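Local structure of FAD-binding PCMH-type domain-containing protein (Gibberella zeae, 6YJO) at residues 134-139 with 230-235; 353-358 with 415-420; 105-110 with 495-500; 375-380 with 421-426. The protein probably acts as an oxygen-dependent, FAD-linked oxidoreductase that oxidises oligosaccharides, with its flavin attached covalently. All coordinates share one frame; numbering follows the deposited sequence.

Contact 1. Residues 134-139 with 230-235; sequences CTVQAG and LGFQTF
Two antiparallel strands of the FAD-binding domain, 133-137 and 226-236, are zipped together where Cys134 faces Phe232 and Val136 faces Leu230. Both are hydrogen-bonded pairs, each closed by a reciprocal couple of backbone bonds. Cys134 N gives to Phe232 O at 2.8 Å, and Val136 N meets Leu230 O at 2.8 Å in an almost straight bond (176° at the hydrogen). Between them lies the non-hydrogen-bonded pair of Thr135 and Gly231, whose CA atoms are 4.7 Å apart; here Gly231 CA approaches Cys134 O to 3.2 Å in a CA-H...O contact.

The side chains of Cys134, Val136, Leu230 and Phe232 share one face of the sheet. With chi1 at 62°, Cys134 SG sits between its own backbone N and carbonyl carbon, where it touches Thr234 CG2 at 3.6 Å and lies beside the edge of the Phe232 ring, a sulfur-aromatic contact. Val136 CB meets the same ring near its plane, 4.2 Å from Phe232 CE2. Beyond the end of strand 133-137, Ala138 CA is met by Leu230 CD1 at 3.7 Å, and Ala138 itself belongs to the FAD pocket.

Helix 167-171 packs on this face, with Ile167 against Val136 and Phe232 and Ala171 against Leu230 and Phe232, while strand 126-128 flanks 133-137 and strand 190-196 pairs with 226-236.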
# COMPACT_ATOMS: atom_id res chain seq x y z
N CYS A 134 0.72 14.32 14.52
CA CYS A 134 1.63 13.33 15.09
C CYS A 134 2.89 13.25 14.25
O CYS A 134 2.89 13.58 13.06
CB CYS A 134 0.98 11.93 15.19
SG CYS A 134 0.49 11.19 13.61
N THR A 135 3.97 12.83 14.90
CA THR A 135 5.24 12.51 14.25
C THR A 135 5.46 11.02 14.39
O THR A 135 5.51 10.49 15.50
CB THR A 135 6.40 13.29 14.87
OG1 THR A 135 7.08 12.45 15.82
CG2 THR A 135 5.93 14.55 15.58
N VAL A 136 5.60 10.33 13.26
CA VAL A 136 5.81 8.89 13.22
C VAL A 136 7.12 8.62 12.48
O VAL A 136 7.24 8.93 11.29
CB VAL A 136 4.64 8.16 12.55
CG1 VAL A 136 4.95 6.68 12.39
CG2 VAL A 136 3.36 8.36 13.35
N GLN A 137 8.09 8.04 13.18
CA GLN A 137 9.37 7.73 12.56
C GLN A 137 9.17 6.70 11.45
O GLN A 137 8.25 5.88 11.49
CB GLN A 137 10.36 7.22 13.62
CG GLN A 137 10.99 8.34 14.42
CD GLN A 137 12.10 7.86 15.34
OE1 GLN A 137 11.93 6.89 16.08
NE2 GLN A 137 13.24 8.54 15.29
N ALA A 138 10.04 6.78 10.44
CA ALA A 138 9.80 6.09 9.18
C ALA A 138 9.77 4.57 9.31
O ALA A 138 9.31 3.90 8.38
CB ALA A 138 10.87 6.51 8.18
N GLY A 139 10.22 4.01 10.43
CA GLY A 139 10.25 2.57 10.62
C GLY A 139 9.08 1.99 11.37
O GLY A 139 9.00 0.76 11.50
N LEU A 230 7.61 10.85 9.34
CA LEU A 230 6.42 11.33 8.64
C LEU A 230 5.49 12.01 9.63
O LEU A 230 5.41 11.61 10.80
CB LEU A 230 5.68 10.17 7.95
CG LEU A 230 6.45 9.37 6.89
CD1 LEU A 230 7.21 8.20 7.52
CD2 LEU A 230 5.52 8.87 5.79
N GLY A 231 4.79 13.04 9.17
CA GLY A 231 3.81 13.76 9.97
C GLY A 231 2.42 13.53 9.39
O GLY A 231 2.25 13.49 8.17
N PHE A 232 1.44 13.35 10.28
CA PHE A 232 0.05 13.18 9.89
C PHE A 232 -0.86 13.91 10.87
O PHE A 232 -0.52 14.12 12.04
CB PHE A 232 -0.37 11.70 9.88
CG PHE A 232 0.58 10.79 9.16
CD1 PHE A 232 0.39 10.48 7.82
CD2 PHE A 232 1.65 10.21 9.83
CE1 PHE A 232 1.26 9.63 7.17
CE2 PHE A 232 2.52 9.36 9.17
CZ PHE A 232 2.32 9.07 7.84
N GLN A 233 -2.05 14.28 10.38
CA GLN A 233 -3.12 14.84 11.20
C GLN A 233 -4.08 13.71 11.55
O GLN A 233 -4.77 13.18 10.68
CB GLN A 233 -3.83 15.97 10.46
CG GLN A 233 -4.76 16.82 11.33
CD GLN A 233 -4.00 17.61 12.38
OE1 GLN A 233 -2.90 18.12 12.12
NE2 GLN A 233 -4.57 17.72 13.58
N THR A 234 -4.11 13.35 12.83
CA THR A 234 -4.93 12.22 13.28
C THR A 234 -6.40 12.61 13.35
O THR A 234 -6.77 13.79 13.44
CB THR A 234 -4.47 11.73 14.65
OG1 THR A 234 -4.87 12.68 15.65
CG2 THR A 234 -2.96 11.55 14.70
N PHE A 235 -7.25 11.59 13.32
CA PHE A 235 -8.66 11.72 13.64
C PHE A 235 -8.96 10.94 14.92
O PHE A 235 -8.18 10.09 15.35
CB PHE A 235 -9.55 11.23 12.48
CG PHE A 235 -9.45 9.75 12.22
CD1 PHE A 235 -10.24 8.86 12.92
CD2 PHE A 235 -8.57 9.25 11.28
CE1 PHE A 235 -10.16 7.50 12.69
CE2 PHE A 235 -8.48 7.89 11.03
CZ PHE A 235 -9.28 7.01 11.74

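Contact 2. Residues 353-358 with 415-420; sequences KALTRN and KLLLWQ
Leu355 and Trp419 reach toward each other tip to tip, the forked end of the leucine meeting the outer corner of the indole. Both methyls take part: Leu355 CD1 lies 3.8 Å from Trp419 CZ2 and Leu355 CD2 3.9 Å from the same carbon, so the benzo corner is set against the fork and approached obliquely. The same methyl, Leu355 CD1, also touches Leu417 CD1 at 4.1 Å, which places it in the notch between Leu417 and Trp419, two residues apart on the strand.

Earlier in both segments, Ala354 CB abuts Leu416 CD2 at 4.1 Å, its single methyl matched to one branch of the leucine, whose CG stands anti to the backbone N (chi1 180°) and so carries the branch toward the alanine. The aliphatic parts of Lys353 and Lys415 cross obliquely, Lys353 CG lying 4.2 Å from Lys415 CD. Their ammonium groups stay apart, NZ to NZ 5.8 Å, and Lys353 NZ has a long, weak ion pair with Asp414.

No hydrogen bond joins the two segments, so the fit is one of apolar shape. Trp419 NE1 is instead bonded to Thr352 OG1, and Phe363 of helix 357-371 meets the indole edge-to-face. Leu416 and Leu417 both face Thr352 of the edge strand 346-352, a classic beta bulge, and segment 353-358 is the connection from that strand into helix 357-371, whose N-cap is Thr356.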
# COMPACT_ATOMS: atom_id res chain seq x y z
N LYS A 353 -12.70 2.40 -13.15
CA LYS A 353 -14.01 3.01 -13.01
C LYS A 353 -15.09 1.92 -13.05
O LYS A 353 -14.80 0.74 -13.22
CB LYS A 353 -14.24 4.03 -14.13
CG LYS A 353 -13.26 5.19 -14.11
CD LYS A 353 -13.35 6.02 -15.38
CE LYS A 353 -12.50 7.29 -15.28
NZ LYS A 353 -13.13 8.33 -14.42
N ALA A 354 -16.33 2.34 -12.86
CA ALA A 354 -17.48 1.46 -13.02
C ALA A 354 -17.37 0.63 -14.30
O ALA A 354 -17.32 1.18 -15.40
CB ALA A 354 -18.76 2.30 -13.05
N LEU A 355 -17.33 -0.69 -14.15
CA LEU A 355 -17.34 -1.58 -15.30
C LEU A 355 -18.70 -1.58 -15.98
O LEU A 355 -19.74 -1.42 -15.34
CB LEU A 355 -16.98 -3.01 -14.88
CG LEU A 355 -15.49 -3.38 -14.77
CD1 LEU A 355 -14.80 -2.63 -13.64
CD2 LEU A 355 -15.36 -4.89 -14.60
N THR A 356 -18.69 -1.78 -17.30
CA THR A 356 -19.91 -1.95 -18.07
C THR A 356 -20.47 -3.36 -17.88
O THR A 356 -19.77 -4.26 -17.42
CB THR A 356 -19.65 -1.70 -19.55
OG1 THR A 356 -18.81 -2.74 -20.07
CG2 THR A 356 -18.97 -0.35 -19.76
N ARG A 357 -21.74 -3.54 -18.25
CA ARG A 357 -22.35 -4.86 -18.17
C ARG A 357 -21.48 -5.92 -18.83
O ARG A 357 -21.24 -6.99 -18.26
CB ARG A 357 -23.74 -4.85 -18.81
CG ARG A 357 -24.36 -6.24 -18.95
CD ARG A 357 -25.88 -6.21 -18.98
NE ARG A 357 -26.45 -5.85 -17.68
CZ ARG A 357 -26.71 -6.71 -16.69
NH1 ARG A 357 -26.45 -8.00 -16.84
NH2 ARG A 357 -27.22 -6.27 -15.55
N ASN A 358 -20.98 -5.62 -20.03
CA ASN A 358 -20.22 -6.60 -20.80
C ASN A 358 -18.82 -6.81 -20.23
O ASN A 358 -18.25 -7.89 -20.41
CB ASN A 358 -20.14 -6.17 -22.26
CG ASN A 358 -21.51 -5.91 -22.86
OD1 ASN A 358 -21.82 -4.78 -23.26
ND2 ASN A 358 -22.34 -6.95 -22.93
N LYS A 415 -11.07 7.06 -9.76
CA LYS A 415 -11.43 5.66 -9.90
C LYS A 415 -12.45 5.26 -8.84
O LYS A 415 -12.57 5.88 -7.78
CB LYS A 415 -10.19 4.77 -9.81
CG LYS A 415 -9.06 5.16 -10.76
CD LYS A 415 -9.53 5.19 -12.22
CE LYS A 415 -8.38 5.52 -13.17
NZ LYS A 415 -7.77 6.84 -12.88
N LEU A 416 -13.20 4.20 -9.14
CA LEU A 416 -14.23 3.72 -8.23
C LEU A 416 -13.85 2.44 -7.49
O LEU A 416 -14.23 2.29 -6.33
CB LEU A 416 -15.54 3.47 -9.00
CG LEU A 416 -16.72 2.95 -8.18
CD1 LEU A 416 -17.17 3.99 -7.16
CD2 LEU A 416 -17.87 2.57 -9.10
N LEU A 417 -13.11 1.54 -8.13
CA LEU A 417 -12.86 0.21 -7.61
C LEU A 417 -11.37 -0.06 -7.51
O LEU A 417 -10.61 0.26 -8.44
CB LEU A 417 -13.52 -0.85 -8.49
CG LEU A 417 -15.03 -0.71 -8.68
CD1 LEU A 417 -15.54 -1.73 -9.68
CD2 LEU A 417 -15.77 -0.82 -7.34
N LEU A 418 -10.94 -0.65 -6.40
CA LEU A 418 -9.55 -1.04 -6.17
C LEU A 418 -9.48 -2.56 -6.16
O LEU A 418 -9.79 -3.20 -5.16
CB LEU A 418 -9.03 -0.45 -4.86
CG LEU A 418 -7.69 -1.03 -4.38
CD1 LEU A 418 -6.60 -0.78 -5.42
CD2 LEU A 418 -7.29 -0.45 -3.03
N TRP A 419 -9.06 -3.12 -7.29
CA TRP A 419 -8.91 -4.57 -7.41
C TRP A 419 -7.53 -5.00 -6.92
O TRP A 419 -6.54 -4.31 -7.16
CB TRP A 419 -9.09 -5.02 -8.85
CG TRP A 419 -10.38 -4.60 -9.50
CD1 TRP A 419 -10.82 -3.33 -9.72
CD2 TRP A 419 -11.37 -5.47 -10.06
NE1 TRP A 419 -12.03 -3.35 -10.36
CE2 TRP A 419 -12.40 -4.65 -10.58
CE3 TRP A 419 -11.50 -6.86 -10.16
CZ2 TRP A 419 -13.53 -5.18 -11.19
CZ3 TRP A 419 -12.63 -7.38 -10.77
CH2 TRP A 419 -13.63 -6.54 -11.28
N GLN A 420 -7.48 -6.14 -6.26
CA GLN A 420 -6.22 -6.82 -6.00
C GLN A 420 -6.36 -8.28 -6.39
O GLN A 420 -7.33 -8.94 -6.00
CB GLN A 420 -5.78 -6.71 -4.53
CG GLN A 420 -4.35 -7.17 -4.32
CD GLN A 420 -3.94 -7.20 -2.86
OE1 GLN A 420 -2.76 -7.36 -2.54
NE2 GLN A 420 -4.91 -7.06 -1.97

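Contact 3. Residues 105-110 with 495-500; sequences GSFGYG and FWNPQG. With FAD (flavin-adenine dinucleotide), chain C.
Phe107 and Pro498 meet tip to tip, the pyrrolidine ring lying over one face of the phenyl. Pro498 CD stands 4.0 Å from the centroid of the Phe107 ring and 16° off its normal, a CH-pi contact displaced toward the rim. Pro498 CG is closer to a single ring atom, 3.6 Å from Phe107 CE1. The first torsion of Phe107 sets CG anti to the carbonyl carbon, and a chi2 near zero then fixes the turn of the ring that presents this face to the proline.

Asn497 approaches the other ortho side of the ring. Its CG lies between the backbone N and carbonyl carbon (chi1 66°), and its OD1 comes to 3.8 Å from Phe107 CD2, with the amide plane turned 26° from the ring plane. The same oxygen accepts a weak bond from Gln499 N, within the type I beta turn that runs from Asn497 to Gly500. Gln499 crosses the phenyl at about a right angle, CB 4.1 Å from Phe107 CE2, and its amide is held by Tyr474 and Asp462.

Gly110 adds a backbone contribution. Its O touches Pro498 CD at 3.3 Å and lies near the plane of the Trp496 indole at the edge, 3.3 Å from CZ3. The positive phi of Gly110 suits a residue with no side chain.

Phe107 and Gly108 also line the FAD pocket, with Phe107 CB 4.0 Å from the ribose O3B of FAD. The contact thus joins the loop between strands 95-98 and 116-119 to the C-terminal loop that follows helix 479-489.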
# COMPACT_ATOMS: atom_id res chain seq x y z
N GLY A 105 7.45 -6.92 -4.38
CA GLY A 105 8.60 -7.30 -5.18
C GLY A 105 9.91 -7.06 -4.46
O GLY A 105 10.96 -6.95 -5.09
N SER A 106 9.85 -6.95 -3.13
CA SER A 106 11.05 -6.78 -2.30
C SER A 106 11.90 -5.62 -2.80
O SER A 106 13.13 -5.68 -2.81
CB SER A 106 11.87 -8.08 -2.27
OG SER A 106 11.06 -9.19 -1.92
N PHE A 107 11.23 -4.54 -3.22
CA PHE A 107 11.93 -3.33 -3.66
C PHE A 107 12.61 -2.61 -2.51
O PHE A 107 13.44 -1.73 -2.75
CB PHE A 107 10.96 -2.39 -4.37
CG PHE A 107 10.48 -2.88 -5.73
CD1 PHE A 107 10.96 -4.07 -6.27
CD2 PHE A 107 9.57 -2.14 -6.45
CE1 PHE A 107 10.52 -4.50 -7.52
CE2 PHE A 107 9.12 -2.57 -7.70
CZ PHE A 107 9.60 -3.75 -8.23
N GLY A 108 12.28 -2.95 -1.26
CA GLY A 108 13.05 -2.44 -0.14
C GLY A 108 14.54 -2.67 -0.30
O GLY A 108 15.35 -1.83 0.09
N TYR A 109 14.91 -3.82 -0.86
CA TYR A 109 16.31 -4.13 -1.11
C TYR A 109 16.82 -3.48 -2.39
O TYR A 109 18.04 -3.36 -2.57
CB TYR A 109 16.52 -5.65 -1.19
CG TYR A 109 16.16 -6.37 0.09
CD1 TYR A 109 17.12 -6.58 1.07
CD2 TYR A 109 14.87 -6.81 0.34
CE1 TYR A 109 16.81 -7.23 2.25
CE2 TYR A 109 14.54 -7.45 1.52
CZ TYR A 109 15.52 -7.66 2.47
OH TYR A 109 15.20 -8.30 3.65
N GLY A 110 15.92 -3.07 -3.28
CA GLY A 110 16.28 -2.39 -4.52
C GLY A 110 15.78 -3.08 -5.77
O GLY A 110 15.97 -2.54 -6.87
N PHE A 495 18.45 6.59 -5.93
CA PHE A 495 17.32 5.89 -5.32
C PHE A 495 16.58 5.16 -6.44
O PHE A 495 15.61 5.65 -7.00
CB PHE A 495 16.42 6.86 -4.57
CG PHE A 495 17.15 7.70 -3.57
CD1 PHE A 495 17.78 7.10 -2.49
CD2 PHE A 495 17.20 9.07 -3.70
CE1 PHE A 495 18.45 7.87 -1.56
CE2 PHE A 495 17.88 9.84 -2.78
CZ PHE A 495 18.50 9.24 -1.71
N TRP A 496 17.06 3.96 -6.75
CA TRP A 496 16.62 3.21 -7.91
C TRP A 496 15.80 2.00 -7.48
O TRP A 496 16.08 1.39 -6.44
CB TRP A 496 17.83 2.76 -8.74
CG TRP A 496 17.47 2.12 -10.04
CD1 TRP A 496 17.38 2.73 -11.25
CD2 TRP A 496 17.14 0.75 -10.26
NE1 TRP A 496 17.03 1.82 -12.22
CE2 TRP A 496 16.88 0.60 -11.63
CE3 TRP A 496 17.06 -0.37 -9.43
CZ2 TRP A 496 16.52 -0.63 -12.19
CZ3 TRP A 496 16.71 -1.59 -9.98
CH2 TRP A 496 16.44 -1.71 -11.36
N ASN A 497 14.79 1.68 -8.27
CA ASN A 497 14.09 0.41 -8.16
C ASN A 497 13.50 0.07 -9.52
O ASN A 497 13.35 0.96 -10.37
CB ASN A 497 12.99 0.45 -7.08
CG ASN A 497 11.86 1.39 -7.43
OD1 ASN A 497 10.95 1.02 -8.16
ND2 ASN A 497 11.91 2.60 -6.88
N PRO A 498 13.18 -1.20 -9.77
CA PRO A 498 12.71 -1.59 -11.11
C PRO A 498 11.59 -0.72 -11.67
O PRO A 498 11.63 -0.38 -12.86
CB PRO A 498 12.25 -3.04 -10.89
CG PRO A 498 13.15 -3.54 -9.81
CD PRO A 498 13.38 -2.37 -8.89
N GLN A 499 10.60 -0.34 -10.86
CA GLN A 499 9.48 0.46 -11.32
C GLN A 499 9.53 1.88 -10.78
O GLN A 499 8.49 2.53 -10.60
CB GLN A 499 8.16 -0.23 -10.95
CG GLN A 499 7.91 -1.46 -11.79
CD GLN A 499 6.83 -2.37 -11.24
OE1 GLN A 499 6.03 -1.98 -10.39
NE2 GLN A 499 6.80 -3.61 -11.73
N GLY A 500 10.74 2.39 -10.55
CA GLY A 500 10.89 3.72 -10.01
C GLY A 500 10.78 4.79 -11.08
O GLY A 500 10.84 4.53 -12.28
PA FAD C . 9.10 -1.82 2.11
O1A FAD C . 9.54 -2.94 1.24
O2A FAD C . 10.02 -1.55 3.31
O5B FAD C . 8.91 -0.50 1.27
C5B FAD C . 8.16 -0.49 0.03
C4B FAD C . 8.59 0.68 -0.80
O4B FAD C . 8.73 1.85 0.04
C3B FAD C . 9.93 0.51 -1.51
O3B FAD C . 9.94 1.18 -2.76
C2B FAD C . 10.90 1.14 -0.51
O2B FAD C . 12.10 1.59 -1.13
C1B FAD C . 10.07 2.32 -0.01
N9A FAD C . 10.46 2.82 1.30
C8A FAD C . 10.41 2.15 2.50
N7A FAD C . 10.84 2.85 3.52
C5A FAD C . 11.20 4.07 2.95
C6A FAD C . 11.73 5.25 3.50
N6A FAD C . 12.01 5.41 4.80
N1A FAD C . 11.98 6.27 2.66
C2A FAD C . 11.71 6.12 1.36
N3A FAD C . 11.20 5.06 0.73
C4A FAD C . 10.97 4.05 1.59
N1 FAD C . -1.74 -1.96 1.08
C2 FAD C . -2.94 -1.32 1.16
O2 FAD C . -3.17 -0.27 0.55
N3 FAD C . -3.94 -1.85 1.96
C4 FAD C . -3.86 -3.00 2.71
O4 FAD C . -4.81 -3.38 3.39
C4X FAD C . -2.57 -3.67 2.61
N5 FAD C . -2.40 -4.77 3.29
C5X FAD C . -1.17 -5.40 3.20
C6 FAD C . -0.97 -6.60 3.89
C7 FAD C . 0.25 -7.26 3.85
C7M FAD C . 0.43 -8.53 4.63
C8 FAD C . 1.28 -6.75 3.04
C8M FAD C . 2.62 -7.44 2.97
C9 FAD C . 1.08 -5.57 2.33
C9A FAD C . -0.13 -4.90 2.40
N10 FAD C . -0.36 -3.70 1.70
C10 FAD C . -1.57 -3.07 1.77
C1' FAD C . 0.67 -3.14 0.82
C2' FAD C . 1.54 -2.08 1.48
O2' FAD C . 0.82 -0.84 1.55
C3' FAD C . 2.79 -1.88 0.64
O3' FAD C . 3.42 -3.15 0.48
C4' FAD C . 3.81 -0.91 1.23
O4' FAD C . 4.35 -0.07 0.20
C5' FAD C . 4.93 -1.65 1.92
O5' FAD C . 5.65 -0.73 2.76
P FAD C . 6.79 -1.24 3.71
O1P FAD C . 7.62 -0.05 4.21
O2P FAD C . 6.20 -2.12 4.75
O3P FAD C . 7.65 -2.11 2.68

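Contact 4. Residues 375-380 with 421-426; sequences DARHTW and FSDHGN
Arg377 lays its guanidinium beside the carboxylate of Asp423, the two planes 23° apart, in a side-on salt bridge where an Asx turn ends strand 417-423. Arg377 NE meets Asp423 OD2 at 2.8 Å and Arg377 NH2 meets Asp423 OD1 at 3.3 Å, one nitrogen to each oxygen, both on the syn side. The arginine chain, starting with CG anti to the backbone N (chi1 -157°) and extended from CG to NE, carries NE as far as Asp423. Its NH2 also gives to Asn426 O at 2.7 Å, from above that carbonyl's plane, so Asp423 and the following Asn426 together hold the guanidinium; Tyr427 adds a cation-pi contact.

Asp423 OD1 additionally accepts Gly425 N at 2.8 Å, the bond that defines the Asx turn, and Tyr427 OH is a further partner. Such crowding of donors probably stabilises the charged carboxylate.

Trp380 pairs with Asp423 as an antiparallel non-hydrogen-bonded pair, which brings strand 380-386 alongside 417-423. Next to it, His424 N bonds to Thr379 O at 2.9 Å. Thr379 CG2 fits against the carboxylate, 3.1 Å from Asp423 OD2. On Asp423 OD1, Arg377 NH2 and Gly425 N arrive from opposite faces of the carboxylate plane.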
# COMPACT_ATOMS: atom_id res chain seq x y z
N ASP A 375 -8.62 -28.88 -13.18
CA ASP A 375 -7.18 -28.90 -13.39
C ASP A 375 -6.54 -27.54 -13.15
O ASP A 375 -5.37 -27.47 -12.76
CB ASP A 375 -6.86 -29.36 -14.81
CG ASP A 375 -7.69 -30.55 -15.24
OD1 ASP A 375 -7.95 -31.43 -14.40
OD2 ASP A 375 -8.08 -30.59 -16.43
N ALA A 376 -7.28 -26.46 -13.36
CA ALA A 376 -6.70 -25.12 -13.38
C ALA A 376 -6.12 -24.74 -12.01
O ALA A 376 -6.41 -25.36 -10.98
CB ALA A 376 -7.74 -24.09 -13.80
N ARG A 377 -5.29 -23.70 -12.02
CA ARG A 377 -4.68 -23.18 -10.81
C ARG A 377 -5.75 -22.51 -9.95
O ARG A 377 -6.42 -21.58 -10.40
CB ARG A 377 -3.58 -22.19 -11.18
CG ARG A 377 -2.50 -21.97 -10.12
CD ARG A 377 -1.42 -21.05 -10.67
NE ARG A 377 -0.47 -20.58 -9.67
CZ ARG A 377 0.71 -21.14 -9.40
NH1 ARG A 377 1.10 -22.23 -10.05
NH2 ARG A 377 1.50 -20.61 -8.47
N HIS A 378 -5.92 -23.00 -8.72
CA HIS A 378 -6.93 -22.50 -7.80
C HIS A 378 -6.33 -21.84 -6.56
O HIS A 378 -7.02 -21.69 -5.55
CB HIS A 378 -7.85 -23.64 -7.36
CG HIS A 378 -8.70 -24.18 -8.47
ND1 HIS A 378 -9.07 -25.50 -8.54
CD2 HIS A 378 -9.26 -23.57 -9.54
CE1 HIS A 378 -9.82 -25.69 -9.61
NE2 HIS A 378 -9.95 -24.53 -10.23
N THR A 379 -5.06 -21.45 -6.62
CA THR A 379 -4.35 -20.93 -5.46
C THR A 379 -4.31 -19.41 -5.47
O THR A 379 -3.27 -18.78 -5.27
CB THR A 379 -2.94 -21.53 -5.41
OG1 THR A 379 -2.30 -21.17 -4.18
CG2 THR A 379 -2.10 -21.06 -6.60
N TRP A 380 -5.48 -18.81 -5.71
CA TRP A 380 -5.61 -17.37 -5.90
C TRP A 380 -6.78 -16.85 -5.08
O TRP A 380 -7.57 -17.62 -4.52
CB TRP A 380 -5.81 -17.02 -7.38
CG TRP A 380 -6.96 -17.76 -8.01
CD1 TRP A 380 -6.90 -18.91 -8.74
CD2 TRP A 380 -8.35 -17.39 -7.97
NE1 TRP A 380 -8.16 -19.29 -9.15
CE2 TRP A 380 -9.07 -18.37 -8.69
CE3 TRP A 380 -9.06 -16.33 -7.39
CZ2 TRP A 380 -10.45 -18.32 -8.84
CZ3 TRP A 380 -10.44 -16.28 -7.55
CH2 TRP A 380 -11.12 -17.27 -8.27
N PHE A 421 -5.41 -8.77 -7.18
CA PHE A 421 -5.34 -10.17 -7.57
C PHE A 421 -4.11 -10.77 -6.92
O PHE A 421 -3.00 -10.26 -7.11
CB PHE A 421 -5.26 -10.32 -9.09
CG PHE A 421 -6.25 -9.47 -9.85
CD1 PHE A 421 -6.05 -8.11 -10.01
CD2 PHE A 421 -7.37 -10.05 -10.43
CE1 PHE A 421 -6.96 -7.34 -10.72
CE2 PHE A 421 -8.28 -9.28 -11.14
CZ PHE A 421 -8.07 -7.92 -11.29
N SER A 422 -4.30 -11.84 -6.15
CA SER A 422 -3.19 -12.51 -5.49
C SER A 422 -3.19 -14.00 -5.83
O SER A 422 -4.21 -14.58 -6.20
CB SER A 422 -3.24 -12.32 -3.97
OG SER A 422 -2.96 -10.98 -3.61
N ASP A 423 -2.00 -14.59 -5.71
CA ASP A 423 -1.82 -16.03 -5.89
C ASP A 423 -0.74 -16.47 -4.93
O ASP A 423 0.38 -15.94 -4.97
CB ASP A 423 -1.45 -16.37 -7.34
CG ASP A 423 -1.12 -17.84 -7.53
OD1 ASP A 423 -0.21 -18.36 -6.85
OD2 ASP A 423 -1.79 -18.49 -8.37
N HIS A 424 -1.06 -17.43 -4.07
CA HIS A 424 -0.09 -17.92 -3.10
C HIS A 424 0.15 -19.41 -3.33
O HIS A 424 -0.03 -20.22 -2.42
CB HIS A 424 -0.55 -17.63 -1.67
CG HIS A 424 -0.62 -16.17 -1.34
ND1 HIS A 424 0.21 -15.58 -0.41
CD2 HIS A 424 -1.41 -15.18 -1.82
CE1 HIS A 424 -0.07 -14.29 -0.33
NE2 HIS A 424 -1.05 -14.02 -1.18
N GLY A 425 0.53 -19.77 -4.55
CA GLY A 425 0.81 -21.15 -4.88
C GLY A 425 2.28 -21.42 -5.09
O GLY A 425 3.13 -20.85 -4.40
N ASN A 426 2.58 -22.28 -6.05
CA ASN A 426 3.94 -22.74 -6.30
C ASN A 426 4.63 -21.83 -7.30
O ASN A 426 4.05 -21.49 -8.34
CB ASN A 426 3.93 -24.19 -6.81
CG ASN A 426 5.22 -24.57 -7.51
OD1 ASN A 426 5.25 -24.71 -8.74
ND2 ASN A 426 6.29 -24.72 -6.74

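Contacts 2 and 4 share strand 417-423 and adjoin in sequence, their centres 22 Å apart, and their segments alternate along the chain; together they tie this strand to the chain on either side of helix 357-371. Contact 1 belongs to a different sheet, its centre 32 Å from that of contact 2 and 37 Å from that of contact 4, on the opposite side of the chain's centre. Contact 3 closes a long loop within which the other three are nested. FAD relates them: Ala138 of contact 1 and Phe107 of contact 3 line its pocket, whereas the side chains of His424 and Trp419 remain about 8 Å and 12 Å from it.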